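GH127 beta-L-arabinofuranoside (Geobacillus stearothermophilus, PDB 4QK0) probably hydrolyses beta-L-arabinofuranosidic bonds, as a glycoside hydrolase of family GH127, to release L-arabinose from arabinose-containing glycans. Local coordinates at residues Q192-E195 and L196-K200; L430-D434 and A435-H439; W39-N43 and D44-D48. One frame throughout, in Å; residues are numbered along the deposited sequence.

Contact 1: residues Q192-E195 and L196-K200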
ATOM      1  N   GLN A 192      25.928   5.037   5.938  1.00 21.39           N
ATOM      2  CA  GLN A 192      26.694   6.213   5.907  1.00 22.00           C
ATOM      3  C   GLN A 192      26.462   7.035   7.148  1.00 21.49           C
ATOM      4  O   GLN A 192      25.377   7.015   7.742  1.00 23.99           O
ATOM      5  CB  GLN A 192      26.394   7.024   4.649  1.00 22.00           C
ATOM      6  CG  GLN A 192      26.524   6.249   3.364  1.00 22.31           C
ATOM      7  CD  GLN A 192      25.224   5.570   2.913  1.00 24.32           C
ATOM      8  OE1 GLN A 192      24.562   4.909   3.699  1.00 23.37           O
ATOM      9  NE2 GLN A 192      24.852   5.755   1.638  1.00 25.55           N
ATOM     10  N   GLU A 193      27.520   7.735   7.555  1.00 19.86           N
ATOM     11  CA  GLU A 193      27.561   8.563   8.755  1.00 21.04           C
ATOM     12  C   GLU A 193      29.026   8.940   9.064  1.00 20.81           C
ATOM     13  O   GLU A 193      29.286  10.062   9.454  1.00 21.40           O
ATOM     14  CB  GLU A 193      26.922   7.884  10.002  1.00 20.73           C
ATOM     15  CG  GLU A 193      27.386   8.380  11.359  1.00 21.46           C
ATOM     16  CD  GLU A 193      26.932   9.789  11.686  1.00 24.36           C
ATOM     17  OE1 GLU A 193      26.056  10.343  10.997  1.00 22.84           O
ATOM     18  OE2 GLU A 193      27.443  10.356  12.676  1.00 28.66           O
ATOM     19  N   ILE A 194      29.930   7.999   8.949  1.00 22.65           N
ATOM     20  CA  ILE A 194      31.353   8.253   9.279  1.00 26.24           C
ATOM     21  C   ILE A 194      31.906   9.384   8.408  1.00 26.60           C
ATOM     22  O   ILE A 194      32.691  10.219   8.884  1.00 28.40           O
ATOM     23  CB  ILE A 194      32.210   6.978   9.140  1.00 27.73           C
ATOM     24  CG1 ILE A 194      33.622   7.173   9.716  1.00 28.19           C
ATOM     25  CG2 ILE A 194      32.346   6.538   7.702  1.00 28.98           C
ATOM     26  CD1 ILE A 194      33.654   7.465  11.178  1.00 27.09           C
ATOM     27  N   GLU A 195      31.383   9.497   7.190  1.00 26.18           N
ATOM     28  CA  GLU A 195      31.883  10.494   6.254  1.00 24.80           C
ATOM     29  C   GLU A 195      31.572  11.918   6.731  1.00 25.31           C
ATOM     30  O   GLU A 195      32.497  12.761   6.830  1.00 22.93           O
ATOM     31  CB  GLU A 195      31.373  10.240   4.864  1.00 24.72           C
ATOM     32  CG  GLU A 195      31.629   8.834   4.392  1.00 25.79           C
ATOM     33  CD  GLU A 195      30.486   7.836   4.703  1.00 26.23           C
ATOM     34  OE1 GLU A 195      29.595   8.177   5.520  1.00 21.15           O
ATOM     35  OE2 GLU A 195      30.490   6.733   4.083  1.00 24.60           O
ATOM     36  N   LEU A 196      30.332  12.190   7.125  1.00 23.85           N
ATOM     37  CA  LEU A 196      30.037  13.530   7.650  1.00 25.92           C
ATOM     38  C   LEU A 196      30.686  13.793   9.030  1.00 25.64           C
ATOM     39  O   LEU A 196      31.030  14.918   9.371  1.00 27.43           O
ATOM     40  CB  LEU A 196      28.521  13.799   7.670  1.00 27.91           C
ATOM     41  CG  LEU A 196      27.633  13.012   8.660  1.00 27.79           C
ATOM     42  CD1 LEU A 196      27.591  13.687  10.000  1.00 28.45           C
ATOM     43  CD2 LEU A 196      26.194  12.880   8.159  1.00 27.83           C
ATOM     44  N   ALA A 197      30.833  12.740   9.831  1.00 25.34           N
ATOM     45  CA  ALA A 197      31.410  12.889  11.125  1.00 26.05           C
ATOM     46  C   ALA A 197      32.893  13.275  11.028  1.00 24.55           C
ATOM     47  O   ALA A 197      33.360  14.155  11.708  1.00 26.33           O
ATOM     48  CB  ALA A 197      31.274  11.581  11.906  1.00 26.63           C
ATOM     49  N   LEU A 198      33.606  12.593  10.171  1.00 25.63           N
ATOM     50  CA  LEU A 198      35.004  12.922   9.887  1.00 27.10           C
ATOM     51  C   LEU A 198      35.212  14.356   9.436  1.00 26.90           C
ATOM     52  O   LEU A 198      36.189  14.968   9.830  1.00 30.19           O
ATOM     53  CB  LEU A 198      35.594  11.958   8.849  1.00 27.11           C
ATOM     54  CG  LEU A 198      35.876  10.575   9.390  1.00 27.88           C
ATOM     55  CD1 LEU A 198      36.258   9.593   8.294  1.00 28.77           C
ATOM     56  CD2 LEU A 198      36.976  10.612  10.456  1.00 29.68           C
ATOM     57  N   LEU A 199      34.296  14.932   8.680  1.00 26.76           N
ATOM     58  CA  LEU A 199      34.410  16.361   8.351  1.00 30.52           C
ATOM     59  C   LEU A 199      34.365  17.209   9.590  1.00 30.20           C
ATOM     60  O   LEU A 199      35.045  18.206   9.685  1.00 28.61           O
ATOM     61  CB  LEU A 199      33.301  16.856   7.410  1.00 33.34           C
ATOM     62  CG  LEU A 199      33.163  16.187   6.063  1.00 40.43           C
ATOM     63  CD1 LEU A 199      32.113  16.894   5.197  1.00 45.74           C
ATOM     64  CD2 LEU A 199      34.504  16.222   5.350  1.00 45.81           C
ATOM     65  N   LYS A 200      33.486  16.877  10.518  1.00 30.71           N
ATOM     66  CA  LYS A 200      33.382  17.686  11.715  1.00 30.54           C
ATOM     67  C   LYS A 200      34.656  17.560  12.523  1.00 26.45           C
ATOM     68  O   LYS A 200      35.110  18.509  13.151  1.00 24.95           O
ATOM     69  CB  LYS A 200      32.128  17.278  12.510  1.00 37.08           C
ATOM     70  CG  LYS A 200      30.867  18.115  12.176  1.00 40.23           C
ATOM     71  CD  LYS A 200      29.555  17.328  12.116  1.00 45.25           C
ATOM     72  CE  LYS A 200      28.345  18.028  12.765  1.00 48.19           C
ATOM     73  NZ  LYS A 200      27.834  17.313  14.009  1.00 45.69           N
TER
HETATM   74  O   HOH W   1      28.144  10.379   6.065  1.00 26.27           O
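Ile194 O accepts Leu198 N at 2.9 Å in a nearly straight bond (169°), and Glu193 O accepts Ala197 N at 3.1 Å; these two bonds open helix 194-205. The next rung, Leu199 N to Glu195 O, is weak at 3.4 Å. Glu193 is the N-cap, and its N-H is taken by a side chain from the first turn: Glu195 OE1 receives Glu193 N at 2.9 Å, met nearly along the carboxylate C-O axis. The Glu195 chain can reach back because it bends at chi2 (91°). Glu195 OE1 also accepts from a water at 2.7 Å, and that water accepts Leu196 N at 3.0 Å, so one carboxylate oxygen serves two amides of the helix start, one directly and one through water. The negative group beside the N-terminal end would probably be stabilised by the helix dipole. Outside this polar core, Ile194 CG1 lies obliquely across Leu198 CD1 (3.9 Å), placed there by a CG1 anti to the backbone N (chi1 -170°). On another flank the methyls of Leu196 lie against Glu193 OE1, CD2 at 3.8 Å. Every touching residue is buried within the catalytic domain, whose helical hairpins are consistent with an (alpha/alpha)6 barrel. Ile194 and Leu196 pack on Ile148 and Glu149 of helix 140-158, Leu198 and Leu199 on Leu213 and Ser214 of helix 208-220, while Glu193 and Glu195 touch Tyr271 and Ala275 of helix 266-283.

Contact 2: residues L430-D434 and A435-H439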
ATOM      1  N   LEU A 430      24.687  32.310   9.701  1.00 33.01           N
ATOM      2  CA  LEU A 430      26.000  31.858   9.215  1.00 33.58           C
ATOM      3  C   LEU A 430      26.922  33.082   9.015  1.00 35.40           C
ATOM      4  O   LEU A 430      26.619  33.981   8.219  1.00 33.33           O
ATOM      5  CB  LEU A 430      25.869  31.095   7.910  1.00 33.79           C
ATOM      6  CG  LEU A 430      27.195  30.651   7.309  1.00 34.69           C
ATOM      7  CD1 LEU A 430      27.864  29.540   8.118  1.00 35.75           C
ATOM      8  CD2 LEU A 430      26.988  30.200   5.865  1.00 34.22           C
ATOM      9  N   GLN A 431      28.049  33.075   9.725  1.00 38.59           N
ATOM     10  CA  GLN A 431      29.082  34.093   9.588  1.00 42.16           C
ATOM     11  C   GLN A 431      30.056  33.637   8.534  1.00 39.50           C
ATOM     12  O   GLN A 431      30.667  32.598   8.645  1.00 42.41           O
ATOM     13  CB  GLN A 431      29.852  34.327  10.894  1.00 46.76           C
ATOM     14  CG  GLN A 431      30.940  35.397  10.790  1.00 49.39           C
ATOM     15  CD  GLN A 431      30.328  36.737  10.552  1.00 58.14           C
ATOM     16  OE1 GLN A 431      29.694  37.289  11.451  1.00 63.20           O
ATOM     17  NE2 GLN A 431      30.442  37.248   9.317  1.00 60.75           N
ATOM     18  N   THR A 432      30.175  34.430   7.494  1.00 39.94           N
ATOM     19  CA  THR A 432      31.167  34.258   6.467  1.00 42.81           C
ATOM     20  C   THR A 432      32.066  35.518   6.443  1.00 47.06           C
ATOM     21  O   THR A 432      31.783  36.488   7.160  1.00 43.31           O
ATOM     22  CB  THR A 432      30.356  34.002   5.202  1.00 44.90           C
ATOM     23  OG1 THR A 432      30.390  32.607   4.952  1.00 49.62           O
ATOM     24  CG2 THR A 432      30.819  34.729   4.032  1.00 41.37           C
ATOM     25  N   SER A 433      33.185  35.503   5.709  1.00 54.03           N
ATOM     26  CA  SER A 433      34.036  36.720   5.622  1.00 54.10           C
ATOM     27  C   SER A 433      33.380  37.736   4.686  1.00 53.50           C
ATOM     28  O   SER A 433      33.526  38.925   4.851  1.00 52.39           O
ATOM     29  CB  SER A 433      35.448  36.383   5.153  1.00 57.23           C
ATOM     30  OG  SER A 433      35.439  35.975   3.799  1.00 63.24           O
ATOM     31  N   ASP A 434      32.631  37.235   3.716  1.00 56.14           N
ATOM     32  CA  ASP A 434      31.773  38.045   2.865  1.00 58.79           C
ATOM     33  C   ASP A 434      30.533  38.702   3.520  1.00 61.80           C
ATOM     34  O   ASP A 434      30.093  39.731   3.016  1.00 62.88           O
ATOM     35  CB  ASP A 434      31.229  37.200   1.703  1.00 57.97           C
ATOM     36  CG  ASP A 434      32.313  36.780   0.679  1.00 61.96           C
ATOM     37  OD1 ASP A 434      33.527  37.083   0.876  1.00 49.08           O
ATOM     38  OD2 ASP A 434      31.899  36.161  -0.342  1.00 53.83           O
ATOM     39  N   ALA A 435      29.964  38.122   4.590  1.00 55.01           N
ATOM     40  CA  ALA A 435      28.649  38.539   5.087  1.00 44.01           C
ATOM     41  C   ALA A 435      28.207  37.830   6.362  1.00 40.95           C
ATOM     42  O   ALA A 435      28.687  36.740   6.683  1.00 49.86           O
ATOM     43  CB  ALA A 435      27.621  38.293   4.000  1.00 43.62           C
ATOM     44  N   LEU A 436      27.304  38.448   7.112  1.00 36.44           N
ATOM     45  CA  LEU A 436      26.529  37.723   8.133  1.00 36.65           C
ATOM     46  C   LEU A 436      25.133  37.387   7.530  1.00 34.97           C
ATOM     47  O   LEU A 436      24.392  38.286   7.095  1.00 32.10           O
ATOM     48  CB  LEU A 436      26.407  38.544   9.399  1.00 36.89           C
ATOM     49  CG  LEU A 436      25.939  37.893  10.713  1.00 38.59           C
ATOM     50  CD1 LEU A 436      24.496  38.163  10.966  1.00 39.72           C
ATOM     51  CD2 LEU A 436      26.203  36.406  10.813  1.00 38.79           C
ATOM     52  N   PHE A 437      24.844  36.089   7.417  1.00 30.14           N
ATOM     53  CA  PHE A 437      23.582  35.567   6.812  1.00 30.05           C
ATOM     54  C   PHE A 437      22.584  35.199   7.898  1.00 30.43           C
ATOM     55  O   PHE A 437      22.976  34.590   8.886  1.00 27.53           O
ATOM     56  CB  PHE A 437      23.830  34.339   5.940  1.00 29.59           C
ATOM     57  CG  PHE A 437      24.598  34.639   4.692  1.00 30.38           C
ATOM     58  CD1 PHE A 437      23.964  35.135   3.597  1.00 31.48           C
ATOM     59  CD2 PHE A 437      25.967  34.496   4.665  1.00 33.88           C
ATOM     60  CE1 PHE A 437      24.670  35.452   2.465  1.00 36.02           C
ATOM     61  CE2 PHE A 437      26.701  34.790   3.532  1.00 35.25           C
ATOM     62  CZ  PHE A 437      26.050  35.287   2.427  1.00 38.82           C
ATOM     63  N   VAL A 438      21.336  35.654   7.733  1.00 28.82           N
ATOM     64  CA  VAL A 438      20.210  35.235   8.566  1.00 29.52           C
ATOM     65  C   VAL A 438      19.383  34.213   7.759  1.00 28.36           C
ATOM     66  O   VAL A 438      18.776  34.562   6.736  1.00 25.83           O
ATOM     67  CB  VAL A 438      19.341  36.427   8.962  1.00 29.75           C
ATOM     68  CG1 VAL A 438      18.292  36.009   9.979  1.00 33.40           C
ATOM     69  CG2 VAL A 438      20.220  37.494   9.600  1.00 32.72           C
ATOM     70  N   HIS A 439      19.419  32.951   8.189  1.00 26.13           N
ATOM     71  CA  HIS A 439      18.664  31.887   7.519  1.00 24.72           C
ATOM     72  C   HIS A 439      17.246  31.740   8.077  1.00 26.27           C
ATOM     73  O   HIS A 439      16.285  31.647   7.313  1.00 26.34           O
ATOM     74  CB  HIS A 439      19.306  30.542   7.719  1.00 23.50           C
ATOM     75  CG  HIS A 439      20.665  30.436   7.159  1.00 24.72           C
ATOM     76  ND1 HIS A 439      21.026  31.025   5.967  1.00 26.75           N
ATOM     77  CD2 HIS A 439      21.764  29.812   7.630  1.00 24.93           C
ATOM     78  CE1 HIS A 439      22.292  30.766   5.731  1.00 27.28           C
ATOM     79  NE2 HIS A 439      22.758  30.015   6.717  1.00 28.23           N
TER
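Gln431 and Leu436 face each other as the non-hydrogen-bonded pair of an antiparallel hairpin, their side chains crossing at about a right angle. Extended at chi1 (-180°, CG opposite the backbone N) and bent at chi2 (66°), Gln431 curls its amide back over the turn. Gln431 NE2 donates to Thr432 O at 2.7 Å, on a lone pair and within the amide plane, while Gln431 OE1 lies 3.7 Å from Leu436 CD2. Leu430 and Phe437 share the other face and form the hydrogen-bonded pair: Phe437 N meets Leu430 O at 2.9 Å and Leu430 N meets Phe437 O at 3.0 Å. Phe437 keeps CG beside its backbone N (chi1 -68°), and the ring edge runs along the partner strand, with CE2 4.1 Å from Thr432 CB. His439 NE2 comes obliquely to Leu430 CB (3.5 Å) while its ND1 is bonded to Tyr513. Thr432 N closes the turn on Ala435 O at 2.9 Å. Thr448 also binds Gln431 OE1, so both ends of the amide are engaged and its rotation is probably fixed. The chemistry is divided: a bonded amide beside a leucine on one face, and apolar and aromatic groups, covered in part by Met352, on the other.

Contact 3: residues W39-N43 and D44-D48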
ATOM      1  N   TRP A  39      18.076   9.056  29.495  1.00 25.47           N
ATOM      2  CA  TRP A  39      19.148   8.619  30.404  1.00 26.03           C
ATOM      3  C   TRP A  39      18.709   7.400  31.231  1.00 28.67           C
ATOM      4  O   TRP A  39      19.463   6.437  31.420  1.00 29.19           O
ATOM      5  CB  TRP A  39      19.612   9.796  31.292  1.00 29.27           C
ATOM      6  CG  TRP A  39      20.681   9.437  32.250  1.00 31.06           C
ATOM      7  CD1 TRP A  39      20.597   9.496  33.604  1.00 30.33           C
ATOM      8  CD2 TRP A  39      21.991   8.898  31.949  1.00 31.73           C
ATOM      9  NE1 TRP A  39      21.752   9.017  34.165  1.00 34.77           N
ATOM     10  CE2 TRP A  39      22.629   8.645  33.186  1.00 30.58           C
ATOM     11  CE3 TRP A  39      22.677   8.622  30.769  1.00 29.22           C
ATOM     12  CZ2 TRP A  39      23.931   8.174  33.283  1.00 31.48           C
ATOM     13  CZ3 TRP A  39      23.992   8.100  30.856  1.00 30.91           C
ATOM     14  CH2 TRP A  39      24.601   7.881  32.103  1.00 31.15           C
ATOM     15  N   GLU A  40      17.458   7.417  31.698  1.00 32.09           N
ATOM     16  CA  GLU A  40      16.931   6.311  32.497  1.00 32.52           C
ATOM     17  C   GLU A  40      16.848   5.082  31.652  1.00 34.77           C
ATOM     18  O   GLU A  40      17.211   3.997  32.118  1.00 40.72           O
ATOM     19  CB  GLU A  40      15.558   6.654  33.077  1.00 35.59           C
ATOM     20  CG  GLU A  40      15.597   7.819  34.071  1.00 37.26           C
ATOM     21  CD  GLU A  40      16.544   7.546  35.223  1.00 41.73           C
ATOM     22  OE1 GLU A  40      16.326   6.560  35.962  1.00 49.02           O
ATOM     23  OE2 GLU A  40      17.524   8.302  35.400  1.00 44.20           O
ATOM     24  N   ALA A  41      16.363   5.236  30.408  1.00 31.70           N
ATOM     25  CA  ALA A  41      16.225   4.085  29.518  1.00 31.56           C
ATOM     26  C   ALA A  41      17.575   3.462  29.212  1.00 34.37           C
ATOM     27  O   ALA A  41      17.712   2.212  29.215  1.00 33.93           O
ATOM     28  CB  ALA A  41      15.534   4.487  28.226  1.00 28.82           C
ATOM     29  N   LEU A  42      18.576   4.323  28.941  1.00 33.21           N
ATOM     30  CA  LEU A  42      19.891   3.819  28.592  1.00 31.10           C
ATOM     31  C   LEU A  42      20.482   3.029  29.752  1.00 30.25           C
ATOM     32  O   LEU A  42      21.349   2.160  29.558  1.00 28.97           O
ATOM     33  CB  LEU A  42      20.824   4.955  28.182  1.00 35.07           C
ATOM     34  CG  LEU A  42      20.468   5.701  26.891  1.00 37.36           C
ATOM     35  CD1 LEU A  42      21.250   6.993  26.809  1.00 37.24           C
ATOM     36  CD2 LEU A  42      20.700   4.847  25.642  1.00 38.13           C
ATOM     37  N   ASN A  43      20.039   3.330  30.968  1.00 30.78           N
ATOM     38  CA  ASN A  43      20.530   2.604  32.176  1.00 34.45           C
ATOM     39  C   ASN A  43      19.572   1.551  32.717  1.00 37.87           C
ATOM     40  O   ASN A  43      19.738   1.096  33.850  1.00 33.38           O
ATOM     41  CB  ASN A  43      20.831   3.579  33.283  1.00 32.85           C
ATOM     42  CG  ASN A  43      22.061   4.393  33.010  1.00 32.66           C
ATOM     43  OD1 ASN A  43      23.145   3.923  33.213  1.00 36.44           O
ATOM     44  ND2 ASN A  43      21.888   5.624  32.560  1.00 33.24           N
ATOM     45  N   ASP A  44      18.565   1.201  31.919  1.00 39.30           N
ATOM     46  CA  ASP A  44      17.593   0.155  32.261  1.00 40.16           C
ATOM     47  C   ASP A  44      16.826   0.392  33.560  1.00 38.83           C
ATOM     48  O   ASP A  44      16.547  -0.531  34.285  1.00 37.40           O
ATOM     49  CB  ASP A  44      18.288  -1.207  32.305  1.00 43.09           C
ATOM     50  CG  ASP A  44      18.948  -1.554  30.986  1.00 43.13           C
ATOM     51  OD1 ASP A  44      18.300  -1.394  29.949  1.00 45.11           O
ATOM     52  OD2 ASP A  44      20.103  -2.012  30.990  1.00 51.25           O
ATOM     53  N   ARG A  45      16.506   1.635  33.850  1.00 42.20           N
ATOM     54  CA  ARG A  45      15.800   1.978  35.081  1.00 44.65           C
ATOM     55  C   ARG A  45      14.335   2.338  34.830  1.00 45.90           C
ATOM     56  O   ARG A  45      13.727   3.029  35.634  1.00 52.98           O
ATOM     57  CB  ARG A  45      16.496   3.142  35.775  1.00 43.71           C
ATOM     58  CG  ARG A  45      17.877   2.782  36.277  1.00 43.07           C
ATOM     59  CD  ARG A  45      18.356   3.819  37.290  1.00 43.00           C
ATOM     60  NE  ARG A  45      18.640   5.133  36.690  1.00 44.65           N
ATOM     61  CZ  ARG A  45      19.848   5.578  36.320  1.00 41.58           C
ATOM     62  NH1 ARG A  45      20.934   4.831  36.441  1.00 41.94           N
ATOM     63  NH2 ARG A  45      19.969   6.787  35.800  1.00 39.29           N
ATOM     64  N   ILE A  46      13.775   1.875  33.721  1.00 48.30           N
ATOM     65  CA  ILE A  46      12.373   2.135  33.399  1.00 51.83           C
ATOM     66  C   ILE A  46      11.652   0.794  33.380  1.00 57.34           C
ATOM     67  O   ILE A  46      11.777   0.053  32.413  1.00 48.89           O
ATOM     68  CB  ILE A  46      12.231   2.828  32.049  1.00 52.38           C
ATOM     69  CG1 ILE A  46      12.782   4.244  32.161  1.00 53.97           C
ATOM     70  CG2 ILE A  46      10.765   2.870  31.606  1.00 53.76           C
ATOM     71  CD1 ILE A  46      12.925   4.935  30.830  1.00 56.83           C
ATOM     72  N   PRO A  47      10.938   0.457  34.473  1.00 69.54           N
ATOM     73  CA  PRO A  47      10.402  -0.896  34.746  1.00 72.56           C
ATOM     74  C   PRO A  47       9.704  -1.550  33.563  1.00 70.74           C
ATOM     75  O   PRO A  47       9.959  -2.694  33.241  1.00 75.89           O
ATOM     76  CB  PRO A  47       9.394  -0.633  35.860  1.00 77.29           C
ATOM     77  CG  PRO A  47       9.979   0.512  36.619  1.00 80.24           C
ATOM     78  CD  PRO A  47      10.698   1.373  35.607  1.00 76.29           C
ATOM     79  N   ASP A  48       8.845  -0.794  32.909  1.00 64.53           N
ATOM     80  CA  ASP A  48       8.002  -1.308  31.827  1.00 72.54           C
ATOM     81  C   ASP A  48       8.639  -1.341  30.432  1.00 72.30           C
ATOM     82  O   ASP A  48       8.019  -1.725  29.422  1.00 71.74           O
ATOM     83  CB  ASP A  48       6.802  -0.355  31.768  1.00 77.45           C
ATOM     84  CG  ASP A  48       7.233   1.117  31.914  1.00 78.81           C
ATOM     85  OD1 ASP A  48       7.920   1.416  32.935  1.00 69.73           O
ATOM     86  OD2 ASP A  48       6.910   1.949  31.018  1.00 70.53           O
TER
HETATM   87  O   HOH W   2      22.504  -0.011  30.553  1.00 25.15           O
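Glu40 and Arg45 meet where helix 22-42 ends, at the surface of the catalytic domain, in a Schellman motif reinforced by a salt bridge. Arg45 N bonds to Glu40 O at 3.0 Å and Asp44 N to Ala41 O at 3.0 Å; Asp44, with positive phi, is the C-prime residue. Bent at chi3 (-69°), Arg45 turns its guanidinium back along the helix and grips the carboxylate side-on, NE to Glu40 OE1 at 2.8 Å and NH2 to Glu40 OE2 at 2.9 Å. The two groups are not coplanar but 47° apart, and both oxygens are met from above the carboxylate plane. Asn43 CB lies over one guanidinium face, offset toward its rim, 3.4 Å from Arg45 NH1. The Asn43 amide is turned only 10° from the guanidinium plane, and its ND2, bonded to Trp39 O (2.8 Å), lies over the centre of the Trp39 ring. Beyond the turn, Ile46 CD1 packs on Ala41 CB at 3.7 Å. An alanine in place of Glu40 would strip Arg45 of both carboxylate bonds and is likely to set its guanidinium free to swing into solvent. Asp44 OD1 accepts the amides of Ser52 and His53 just before helix 54-61, while Trp39 stacks on Trp82 of helix 76-92 and touches Leu101 and Val105 of helix 96-112.

How the contacts relate
From the N terminus the contacts come in the order 3, 1, 2, strictly in series: none nests inside or crosses another. Each is local. Contact 3 ends helix 22-42 and turns the chain toward helix 54-61; contact 1 starts helix 194-205; contact 2 closes the short hairpin of strands 429-431 and 436-438, whose second strand runs parallel to strand 479-486. Contacts 1 and 3 both belong to the helical catalytic domain, with nearest atoms about 16 Å apart. Contact 2 comes within about 12 Å of contact 1 without touching it, and lies across the chain's centre from contact 3, about 43 Å away between centres.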